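Local coordinates for protein monovalent Na+/H+ antiporter subunit A (PDB 7D3U) that probably exchanges sodium ions for protons across the cell membrane as one subunit of the multi-chain Mrp antiporter complex, at residues A10-A21 with Y105-L116; G149-T160 with F219-V228. All coordinates share one frame; numbering follows the deposited sequence.

Contact 1. Residues A10-A21 with Y105-L116; sequences AFGIAAISPLLA and YGLMTLFAASML. With LMT (dodecyl-beta-D-maltoside), chain T.
Ala113 places its methyl over the face of the Phe11 ring, CB lying 3.6 Å from the centroid and almost on the ring normal, a CH-pi contact centred on the ring. Helices 2-23 and 102-119 run antiparallel here, at 166°, with segment axes 7.9 Å apart; alanine, glycine and serine at the interface permit this spacing. Ala10 CB meets Leu116 CD2 at 3.6 Å, and Ala14 CB rests on Leu110 CB at 3.9 Å. Along Ser17, CB comes first, set against Tyr105 CB (4.1 Å) and close to the Thr109 hydroxyl. With chi1 at 64°, OG lies between the backbone N and the carbonyl carbon; it touches Gly106 CA across the interface and turns back to donate to Ala14 O (3.0 Å) from above the carbonyl plane. Thr109 OG1 in turn donates to Tyr105 O, tilted from the carbonyl plane; that oxygen also accepts from Thr109 N. The dodecyl tail of a maltoside detergent passes Gly106 and Pro18, whose CG is 3.7 Å from its C9. The hydroxyls of Ser17 and Thr109 thus bond within their own helices and no hydrogen bond joins the two segments, which implies a pairing held by close apolar packing, in keeping with a membrane setting.

Contact 2. Residues G149-T160 with F219-V228; sequences GTQPAVRTLLVT and FQAWLPDAMV
Val159 CG1 wedges between two aromatic residues, 3.6 Å from Trp222 CD1 and 3.7 Å from Phe219 CB, at the apolar centre of a helix-on-loop contact within the antiporter-like transmembrane domain of the NADH:quinone oxidoreductase/Mrp family. Segment 219-228, an irregular part of the loop between helix 196-213 and helix 231-240, includes an inverse gamma turn centred on Ala221 and lies along one side of helix 150-164. That valine branch is directed by chi1 of 178°, which sets CG1 anti to the backbone N. The next residue meets the ring itself: Thr160 CG2 sits over the face of the Trp222 six-membered ring, a CH-pi contact 4.2 Å from its centroid, while Thr156 OG1 approaches CE3 obliquely. With an alanine at Trp222, Val159 and Thr160 would probably lose the ring they pack on, opening a gap between helix and loop and leaving Ser214 O without its weak indole partner. Further out, Pro152 CG meets Val228 CG2 at 4.0 Å, their side chains crossing at about a right angle. Thr160 OG1 donates to Thr156 O and also pairs with Thr135 of helix 124-142. Another flank of helix 150-164 packs on subunit D, with Val154 on Thr427 of that chain. At the polar edge Arg155 has its stronger partner in Asp544, through NH1. Toward the loop it makes a weaker salt bridge: guanidinium and carboxylate planes are only 14° apart, and NE points at Asp225 OD2 across 3.4 Å, with an N-H...O angle of 148°.

Contact 1 closes before contact 2 opens along the chain, and the two lie side by side without touching, their centres 23 Å apart and their nearest atoms about 8 Å apart. Helix 124-142 helps bridge them: Ser114 and Phe111 of 105-116 pack on its Phe133, Thr134, Cys137 and Leu141, while Thr135 of the same helix bonds to Thr160 of 149-160. Met242 is a second shared neighbour, touched by Phe111 and by Trp222. Detergent marks the difference in setting: a dodecyl tail lies directly on contact 1, whereas the side chain of Phe219 in contact 2 is about 8 Å from a bound detergent molecule, and 149-160 faces subunits C and D instead.

Contact 1. Residues A10-A21 with Y105-L116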
loop_
_atom_site.group_PDB
_atom_site.type_symbol
_atom_site.label_atom_id
_atom_site.label_comp_id
_atom_site.label_asym_id
_atom_site.label_seq_id
_atom_site.Cartn_x
_atom_site.Cartn_y
_atom_site.Cartn_z
ATOM N N ALA B 10 -33.128 30.309 -1.426
ATOM C CA ALA B 10 -33.551 29.187 -2.259
ATOM C C ALA B 10 -33.021 27.868 -1.716
ATOM O O ALA B 10 -33.694 26.836 -1.799
ATOM C CB ALA B 10 -33.088 29.394 -3.699
ATOM N N PHE B 11 -31.809 27.882 -1.159
ATOM C CA PHE B 11 -31.271 26.663 -0.561
ATOM C C PHE B 11 -31.854 26.396 0.823
ATOM O O PHE B 11 -32.038 25.233 1.205
ATOM C CB PHE B 11 -29.748 26.736 -0.492
ATOM C CG PHE B 11 -29.063 26.154 -1.693
ATOM C CD1 PHE B 11 -28.867 24.790 -1.799
ATOM C CD2 PHE B 11 -28.628 26.970 -2.721
ATOM C CE1 PHE B 11 -28.241 24.252 -2.903
ATOM C CE2 PHE B 11 -28.002 26.435 -3.827
ATOM C CZ PHE B 11 -27.809 25.076 -3.919
ATOM N N GLY B 12 -32.152 27.447 1.587
ATOM C CA GLY B 12 -32.818 27.257 2.861
ATOM C C GLY B 12 -34.214 26.693 2.711
ATOM O O GLY B 12 -34.711 26.007 3.606
ATOM N N ILE B 13 -34.866 26.973 1.581
ATOM C CA ILE B 13 -36.145 26.333 1.287
ATOM C C ILE B 13 -35.979 24.821 1.245
ATOM O O ILE B 13 -36.782 24.076 1.821
ATOM C CB ILE B 13 -36.726 26.873 -0.032
ATOM C CG1 ILE B 13 -37.202 28.313 0.148
ATOM C CG2 ILE B 13 -37.865 25.995 -0.511
ATOM C CD1 ILE B 13 -37.659 28.959 -1.132
ATOM N N ALA B 14 -34.932 24.343 0.569
ATOM C CA ALA B 14 -34.667 22.910 0.539
ATOM C C ALA B 14 -34.255 22.390 1.906
ATOM O O ALA B 14 -34.563 21.245 2.254
ATOM C CB ALA B 14 -33.587 22.596 -0.494
ATOM N N ALA B 15 -33.554 23.210 2.685
ATOM C CA ALA B 15 -33.177 22.797 4.033
ATOM C C ALA B 15 -34.402 22.617 4.922
ATOM O O ALA B 15 -34.429 21.727 5.779
ATOM C CB ALA B 15 -32.216 23.816 4.645
ATOM N N ILE B 16 -35.425 23.455 4.735
ATOM C CA ILE B 16 -36.607 23.425 5.595
ATOM C C ILE B 16 -37.723 22.539 5.058
ATOM O O ILE B 16 -38.657 22.217 5.810
ATOM C CB ILE B 16 -37.154 24.849 5.815
ATOM C CG1 ILE B 16 -37.841 24.954 7.175
ATOM C CG2 ILE B 16 -38.113 25.241 4.706
ATOM C CD1 ILE B 16 -38.430 26.315 7.456
ATOM N N SER B 17 -37.657 22.125 3.793
ATOM C CA SER B 17 -38.728 21.337 3.192
ATOM C C SER B 17 -38.959 19.979 3.859
ATOM O O SER B 17 -40.114 19.543 3.933
ATOM C CB SER B 17 -38.456 21.143 1.699
ATOM O OG SER B 17 -37.281 20.391 1.478
ATOM N N PRO B 18 -37.933 19.266 4.346
ATOM C CA PRO B 18 -38.233 18.022 5.081
ATOM C C PRO B 18 -39.009 18.258 6.364
ATOM O O PRO B 18 -39.876 17.450 6.719
ATOM C CB PRO B 18 -36.842 17.434 5.354
ATOM C CG PRO B 18 -35.978 18.015 4.309
ATOM C CD PRO B 18 -36.484 19.407 4.115
ATOM N N LEU B 19 -38.723 19.352 7.073
ATOM C CA LEU B 19 -39.486 19.665 8.277
ATOM C C LEU B 19 -40.951 19.918 7.947
ATOM O O LEU B 19 -41.846 19.437 8.653
ATOM C CB LEU B 19 -38.878 20.874 8.985
ATOM C CG LEU B 19 -39.821 21.641 9.914
ATOM C CD1 LEU B 19 -40.041 20.870 11.202
ATOM C CD2 LEU B 19 -39.299 23.040 10.206
ATOM N N LEU B 20 -41.217 20.667 6.877
ATOM C CA LEU B 20 -42.597 20.900 6.463
ATOM C C LEU B 20 -43.257 19.610 5.994
ATOM O O LEU B 20 -44.456 19.408 6.211
ATOM C CB LEU B 20 -42.645 21.955 5.361
ATOM C CG LEU B 20 -42.222 23.368 5.758
ATOM C CD1 LEU B 20 -42.502 24.340 4.631
ATOM C CD2 LEU B 20 -42.933 23.796 7.026
ATOM N N ALA B 21 -42.492 18.727 5.352
ATOM C CA ALA B 21 -43.056 17.467 4.885
ATOM C C ALA B 21 -43.406 16.547 6.044
ATOM O O ALA B 21 -44.360 15.767 5.951
ATOM C CB ALA B 21 -42.084 16.777 3.931
ATOM N N TYR B 105 -39.511 16.183 -1.382
ATOM C CA TYR B 105 -39.493 17.642 -1.381
ATOM C C TYR B 105 -38.080 18.178 -1.204
ATOM O O TYR B 105 -37.676 19.125 -1.888
ATOM C CB TYR B 105 -40.420 18.176 -0.292
ATOM C CG TYR B 105 -41.878 18.064 -0.651
ATOM C CD1 TYR B 105 -42.438 18.888 -1.614
ATOM C CD2 TYR B 105 -42.695 17.129 -0.035
ATOM C CE1 TYR B 105 -43.767 18.788 -1.949
ATOM C CE2 TYR B 105 -44.026 17.023 -0.364
ATOM C CZ TYR B 105 -44.557 17.854 -1.322
ATOM O OH TYR B 105 -45.885 17.753 -1.656
ATOM N N GLY B 106 -37.309 17.587 -0.290
ATOM C CA GLY B 106 -35.933 18.004 -0.093
ATOM C C GLY B 106 -35.072 17.878 -1.329
ATOM O O GLY B 106 -34.000 18.486 -1.393
ATOM N N LEU B 107 -35.512 17.098 -2.313
ATOM C CA LEU B 107 -34.830 16.999 -3.594
ATOM C C LEU B 107 -35.456 17.883 -4.660
ATOM O O LEU B 107 -34.736 18.564 -5.393
ATOM C CB LEU B 107 -34.826 15.549 -4.081
ATOM C CG LEU B 107 -33.874 14.609 -3.350
ATOM C CD1 LEU B 107 -33.989 13.205 -3.906
ATOM C CD2 LEU B 107 -32.456 15.118 -3.475
ATOM N N MET B 108 -36.786 17.905 -4.752
ATOM C CA MET B 108 -37.436 18.690 -5.791
ATOM C C MET B 108 -37.305 20.188 -5.554
ATOM O O MET B 108 -37.451 20.967 -6.501
ATOM C CB MET B 108 -38.906 18.297 -5.895
ATOM C CG MET B 108 -39.142 17.044 -6.708
ATOM S SD MET B 108 -38.974 17.364 -8.468
ATOM C CE MET B 108 -40.178 18.668 -8.660
ATOM N N THR B 109 -37.032 20.610 -4.320
ATOM C CA THR B 109 -36.725 22.009 -4.055
ATOM C C THR B 109 -35.228 22.282 -4.111
ATOM O O THR B 109 -34.815 23.383 -4.485
ATOM C CB THR B 109 -37.279 22.430 -2.694
ATOM O OG1 THR B 109 -36.529 21.790 -1.658
ATOM C CG2 THR B 109 -38.736 22.050 -2.568
ATOM N N LEU B 110 -34.404 21.300 -3.739
ATOM C CA LEU B 110 -32.972 21.423 -3.979
ATOM C C LEU B 110 -32.667 21.412 -5.469
ATOM O O LEU B 110 -31.669 21.996 -5.903
ATOM C CB LEU B 110 -32.217 20.302 -3.268
ATOM C CG LEU B 110 -30.692 20.341 -3.319
ATOM C CD1 LEU B 110 -30.120 20.123 -1.935
ATOM C CD2 LEU B 110 -30.167 19.293 -4.280
ATOM N N PHE B 111 -33.512 20.752 -6.263
ATOM C CA PHE B 111 -33.408 20.861 -7.712
ATOM C C PHE B 111 -33.588 22.300 -8.167
ATOM O O PHE B 111 -32.808 22.795 -8.990
ATOM C CB PHE B 111 -34.451 19.967 -8.378
ATOM C CG PHE B 111 -33.987 19.342 -9.657
ATOM C CD1 PHE B 111 -32.792 19.721 -10.237
ATOM C CD2 PHE B 111 -34.746 18.366 -10.277
ATOM C CE1 PHE B 111 -32.366 19.142 -11.412
ATOM C CE2 PHE B 111 -34.324 17.782 -11.449
ATOM C CZ PHE B 111 -33.133 18.171 -12.020
ATOM N N ALA B 112 -34.604 22.983 -7.643
ATOM C CA ALA B 112 -34.823 24.381 -7.985
ATOM C C ALA B 112 -33.672 25.258 -7.516
ATOM O O ALA B 112 -33.276 26.189 -8.221
ATOM C CB ALA B 112 -36.137 24.870 -7.384
ATOM N N ALA B 113 -33.118 24.974 -6.337
ATOM C CA ALA B 113 -31.995 25.767 -5.847
ATOM C C ALA B 113 -30.762 25.573 -6.719
ATOM O O ALA B 113 -30.052 26.538 -7.022
ATOM C CB ALA B 113 -31.691 25.406 -4.396
ATOM N N SER B 114 -30.499 24.337 -7.142
ATOM C CA SER B 114 -29.348 24.087 -8.001
ATOM C C SER B 114 -29.542 24.712 -9.376
ATOM O O SER B 114 -28.595 25.250 -9.959
ATOM C CB SER B 114 -29.102 22.586 -8.117
ATOM O OG SER B 114 -28.793 22.023 -6.856
ATOM N N MET B 115 -30.767 24.671 -9.904
ATOM C CA MET B 115 -31.034 25.341 -11.173
ATOM C C MET B 115 -30.861 26.846 -11.045
ATOM O O MET B 115 -30.306 27.493 -11.941
ATOM C CB MET B 115 -32.442 25.010 -11.659
ATOM C CG MET B 115 -32.481 23.937 -12.710
ATOM S SD MET B 115 -31.176 24.127 -13.937
ATOM C CE MET B 115 -31.875 25.394 -14.988
ATOM N N LEU B 116 -31.337 27.422 -9.940
ATOM C CA LEU B 116 -31.147 28.846 -9.697
ATOM C C LEU B 116 -29.667 29.193 -9.634
ATOM O O LEU B 116 -29.233 30.194 -10.210
ATOM C CB LEU B 116 -31.847 29.249 -8.400
ATOM C CG LEU B 116 -32.066 30.742 -8.191
ATOM C CD1 LEU B 116 -32.783 31.312 -9.382
ATOM C CD2 LEU B 116 -32.862 30.992 -6.930
HETATM C C1 LMT T . -38.315 9.835 4.928
HETATM C C2 LMT T . -37.710 11.111 5.428
HETATM C C3 LMT T . -36.348 11.444 4.917
HETATM C C4 LMT T . -35.900 12.703 5.607
HETATM C C5 LMT T . -34.634 13.201 4.999
HETATM C C6 LMT T . -34.876 13.945 3.728
HETATM C C7 LMT T . -33.570 14.215 3.044
HETATM C C8 LMT T . -33.769 15.272 2.017
HETATM C C9 LMT T . -33.190 16.598 2.384
HETATM C C10 LMT T . -32.522 17.147 1.157
HETATM C C11 LMT T . -32.146 18.584 1.331
HETATM C C12 LMT T . -30.931 18.738 2.179
#

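Contact 2. Residues G149-T160 with F219-V228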
loop_
_atom_site.group_PDB
_atom_site.type_symbol
_atom_site.label_atom_id
_atom_site.label_comp_id
_atom_site.label_asym_id
_atom_site.label_seq_id
_atom_site.Cartn_x
_atom_site.Cartn_y
_atom_site.Cartn_z
ATOM N N GLY B 149 -36.196 2.099 -10.947
ATOM C CA GLY B 149 -35.342 3.086 -11.570
ATOM C C GLY B 149 -33.964 3.209 -10.960
ATOM O O GLY B 149 -33.439 4.319 -10.837
ATOM N N THR B 150 -33.363 2.088 -10.566
ATOM C CA THR B 150 -31.989 2.140 -10.084
ATOM C C THR B 150 -30.987 2.070 -11.227
ATOM O O THR B 150 -29.899 2.646 -11.125
ATOM C CB THR B 150 -31.721 1.011 -9.092
ATOM O OG1 THR B 150 -30.314 0.920 -8.844
ATOM C CG2 THR B 150 -32.211 -0.314 -9.643
ATOM N N GLN B 151 -31.326 1.378 -12.308
ATOM C CA GLN B 151 -30.470 1.329 -13.486
ATOM C C GLN B 151 -30.635 2.590 -14.333
ATOM O O GLN B 151 -29.626 3.161 -14.771
ATOM C CB GLN B 151 -30.754 0.072 -14.310
ATOM C CG GLN B 151 -29.514 -0.557 -14.902
ATOM C CD GLN B 151 -28.551 -1.032 -13.840
ATOM O OE1 GLN B 151 -28.954 -1.633 -12.846
ATOM N NE2 GLN B 151 -27.270 -0.760 -14.040
ATOM N N PRO B 152 -31.863 3.051 -14.612
ATOM C CA PRO B 152 -31.997 4.334 -15.316
ATOM C C PRO B 152 -31.329 5.487 -14.597
ATOM O O PRO B 152 -30.774 6.370 -15.257
ATOM C CB PRO B 152 -33.515 4.528 -15.402
ATOM C CG PRO B 152 -34.045 3.160 -15.427
ATOM C CD PRO B 152 -33.175 2.389 -14.481
ATOM N N ALA B 153 -31.350 5.503 -13.264
ATOM C CA ALA B 153 -30.669 6.568 -12.538
ATOM C C ALA B 153 -29.161 6.485 -12.723
ATOM O O ALA B 153 -28.495 7.512 -12.898
ATOM C CB ALA B 153 -31.026 6.507 -11.057
ATOM N N VAL B 154 -28.605 5.273 -12.693
ATOM C CA VAL B 154 -27.171 5.109 -12.903
ATOM C C VAL B 154 -26.785 5.575 -14.300
ATOM O O VAL B 154 -25.788 6.284 -14.480
ATOM C CB VAL B 154 -26.757 3.647 -12.659
ATOM C CG1 VAL B 154 -25.403 3.366 -13.282
ATOM C CG2 VAL B 154 -26.726 3.350 -11.174
ATOM N N ARG B 155 -27.575 5.201 -15.305
ATOM C CA ARG B 155 -27.261 5.613 -16.669
ATOM C C ARG B 155 -27.419 7.117 -16.844
ATOM O O ARG B 155 -26.622 7.750 -17.543
ATOM C CB ARG B 155 -28.139 4.854 -17.658
ATOM C CG ARG B 155 -27.884 3.365 -17.645
ATOM C CD ARG B 155 -28.600 2.673 -18.777
ATOM N NE ARG B 155 -30.007 2.444 -18.474
ATOM C CZ ARG B 155 -30.545 1.243 -18.294
ATOM N NH1 ARG B 155 -29.791 0.158 -18.386
ATOM N NH2 ARG B 155 -31.837 1.127 -18.021
ATOM N N THR B 156 -28.431 7.709 -16.208
ATOM C CA THR B 156 -28.598 9.156 -16.260
ATOM C C THR B 156 -27.399 9.866 -15.650
ATOM O O THR B 156 -26.857 10.803 -16.244
ATOM C CB THR B 156 -29.883 9.561 -15.542
ATOM O OG1 THR B 156 -31.005 9.317 -16.398
ATOM C CG2 THR B 156 -29.851 11.032 -15.167
ATOM N N LEU B 157 -26.970 9.429 -14.466
ATOM C CA LEU B 157 -25.810 10.047 -13.833
ATOM C C LEU B 157 -24.566 9.886 -14.694
ATOM O O LEU B 157 -23.806 10.842 -14.874
ATOM C CB LEU B 157 -25.584 9.450 -12.447
ATOM C CG LEU B 157 -24.495 10.127 -11.617
ATOM C CD1 LEU B 157 -24.768 11.612 -11.511
ATOM C CD2 LEU B 157 -24.406 9.503 -10.239
ATOM N N LEU B 158 -24.359 8.697 -15.262
ATOM C CA LEU B 158 -23.169 8.464 -16.073
ATOM C C LEU B 158 -23.164 9.343 -17.317
ATOM O O LEU B 158 -22.142 9.954 -17.650
ATOM C CB LEU B 158 -23.080 6.989 -16.457
ATOM C CG LEU B 158 -22.474 6.066 -15.404
ATOM C CD1 LEU B 158 -22.479 4.634 -15.897
ATOM C CD2 LEU B 158 -21.067 6.511 -15.058
ATOM N N VAL B 159 -24.299 9.431 -18.012
ATOM C CA VAL B 159 -24.332 10.182 -19.262
ATOM C C VAL B 159 -24.270 11.681 -18.998
ATOM O O VAL B 159 -23.614 12.422 -19.738
ATOM C CB VAL B 159 -25.573 9.797 -20.086
ATOM C CG1 VAL B 159 -25.629 10.611 -21.360
ATOM C CG2 VAL B 159 -25.534 8.321 -20.425
ATOM N N THR B 160 -24.924 12.156 -17.937
ATOM C CA THR B 160 -24.892 13.583 -17.653
ATOM C C THR B 160 -23.642 14.013 -16.900
ATOM O O THR B 160 -23.423 15.219 -16.741
ATOM C CB THR B 160 -26.131 13.998 -16.860
ATOM O OG1 THR B 160 -26.129 13.344 -15.588
ATOM C CG2 THR B 160 -27.393 13.631 -17.617
ATOM N N PHE B 219 -26.690 10.916 -27.114
ATOM C CA PHE B 219 -26.971 10.671 -25.706
ATOM C C PHE B 219 -28.460 10.704 -25.387
ATOM O O PHE B 219 -28.838 10.977 -24.245
ATOM C CB PHE B 219 -26.227 11.686 -24.839
ATOM C CG PHE B 219 -24.878 12.070 -25.376
ATOM C CD1 PHE B 219 -23.751 11.348 -25.031
ATOM C CD2 PHE B 219 -24.736 13.159 -26.216
ATOM C CE1 PHE B 219 -22.512 11.700 -25.521
ATOM C CE2 PHE B 219 -23.499 13.514 -26.707
ATOM C CZ PHE B 219 -22.386 12.784 -26.359
ATOM N N GLN B 220 -29.319 10.431 -26.371
ATOM C CA GLN B 220 -30.755 10.499 -26.134
ATOM C C GLN B 220 -31.272 9.366 -25.262
ATOM O O GLN B 220 -32.431 9.421 -24.840
ATOM C CB GLN B 220 -31.519 10.498 -27.459
ATOM C CG GLN B 220 -31.082 9.428 -28.446
ATOM C CD GLN B 220 -31.611 9.680 -29.848
ATOM O OE1 GLN B 220 -31.120 10.550 -30.565
ATOM N NE2 GLN B 220 -32.622 8.919 -30.243
ATOM N N ALA B 221 -30.462 8.353 -24.980
ATOM C CA ALA B 221 -30.954 7.163 -24.289
ATOM C C ALA B 221 -30.799 7.264 -22.774
ATOM O O ALA B 221 -30.280 6.360 -22.124
ATOM C CB ALA B 221 -30.245 5.926 -24.826
ATOM N N TRP B 222 -31.252 8.374 -22.197
ATOM C CA TRP B 222 -31.449 8.443 -20.754
ATOM C C TRP B 222 -32.718 9.175 -20.358
ATOM O O TRP B 222 -33.105 9.097 -19.189
ATOM C CB TRP B 222 -30.245 9.096 -20.056
ATOM C CG TRP B 222 -30.061 10.551 -20.336
ATOM C CD1 TRP B 222 -29.226 11.104 -21.258
ATOM C CD2 TRP B 222 -30.701 11.644 -19.668
ATOM N NE1 TRP B 222 -29.318 12.472 -21.221
ATOM C CE2 TRP B 222 -30.217 12.828 -20.251
ATOM C CE3 TRP B 222 -31.642 11.736 -18.640
ATOM C CZ2 TRP B 222 -30.642 14.086 -19.843
ATOM C CZ3 TRP B 222 -32.061 12.985 -18.237
ATOM C CH2 TRP B 222 -31.564 14.142 -18.838
ATOM N N LEU B 223 -33.368 9.885 -21.270
ATOM C CA LEU B 223 -34.641 10.539 -21.005
ATOM C C LEU B 223 -35.808 9.556 -21.099
ATOM O O LEU B 223 -36.679 9.570 -20.221
ATOM C CB LEU B 223 -34.844 11.714 -21.964
ATOM C CG LEU B 223 -35.588 12.931 -21.421
ATOM C CD1 LEU B 223 -35.105 13.263 -20.027
ATOM C CD2 LEU B 223 -35.397 14.116 -22.343
ATOM N N PRO B 224 -35.883 8.699 -22.127
ATOM C CA PRO B 224 -37.035 7.787 -22.213
ATOM C C PRO B 224 -37.152 6.808 -21.058
ATOM O O PRO B 224 -38.271 6.393 -20.736
ATOM C CB PRO B 224 -36.798 7.059 -23.541
ATOM C CG PRO B 224 -36.021 8.018 -24.340
ATOM C CD PRO B 224 -35.081 8.634 -23.361
ATOM N N ASP B 225 -36.048 6.415 -20.425
ATOM C CA ASP B 225 -36.129 5.470 -19.318
ATOM C C ASP B 225 -36.186 6.143 -17.955
ATOM O O ASP B 225 -36.786 5.587 -17.027
ATOM C CB ASP B 225 -34.952 4.488 -19.357
ATOM C CG ASP B 225 -33.612 5.181 -19.309
ATOM O OD1 ASP B 225 -33.585 6.425 -19.325
ATOM O OD2 ASP B 225 -32.582 4.477 -19.253
ATOM N N ALA B 226 -35.629 7.347 -17.817
ATOM C CA ALA B 226 -35.750 8.097 -16.570
ATOM C C ALA B 226 -37.207 8.445 -16.301
ATOM O O ALA B 226 -37.534 9.037 -15.268
ATOM C CB ALA B 226 -34.901 9.367 -16.611
ATOM N N MET B 227 -38.087 8.084 -17.235
ATOM C CA MET B 227 -39.521 8.188 -17.024
ATOM C C MET B 227 -40.025 7.236 -15.952
ATOM O O MET B 227 -41.195 7.335 -15.564
ATOM C CB MET B 227 -40.253 7.921 -18.337
ATOM C CG MET B 227 -39.839 8.847 -19.460
ATOM S SD MET B 227 -40.058 10.578 -19.029
ATOM C CE MET B 227 -41.749 10.546 -18.447
ATOM N N VAL B 228 -39.184 6.319 -15.466
ATOM C CA VAL B 228 -39.596 5.439 -14.378
ATOM C C VAL B 228 -39.898 6.216 -13.107
ATOM O O VAL B 228 -40.562 5.693 -12.205
ATOM C CB VAL B 228 -38.516 4.376 -14.116
ATOM C CG1 VAL B 228 -38.403 3.435 -15.299
ATOM C CG2 VAL B 228 -37.188 5.049 -13.845
#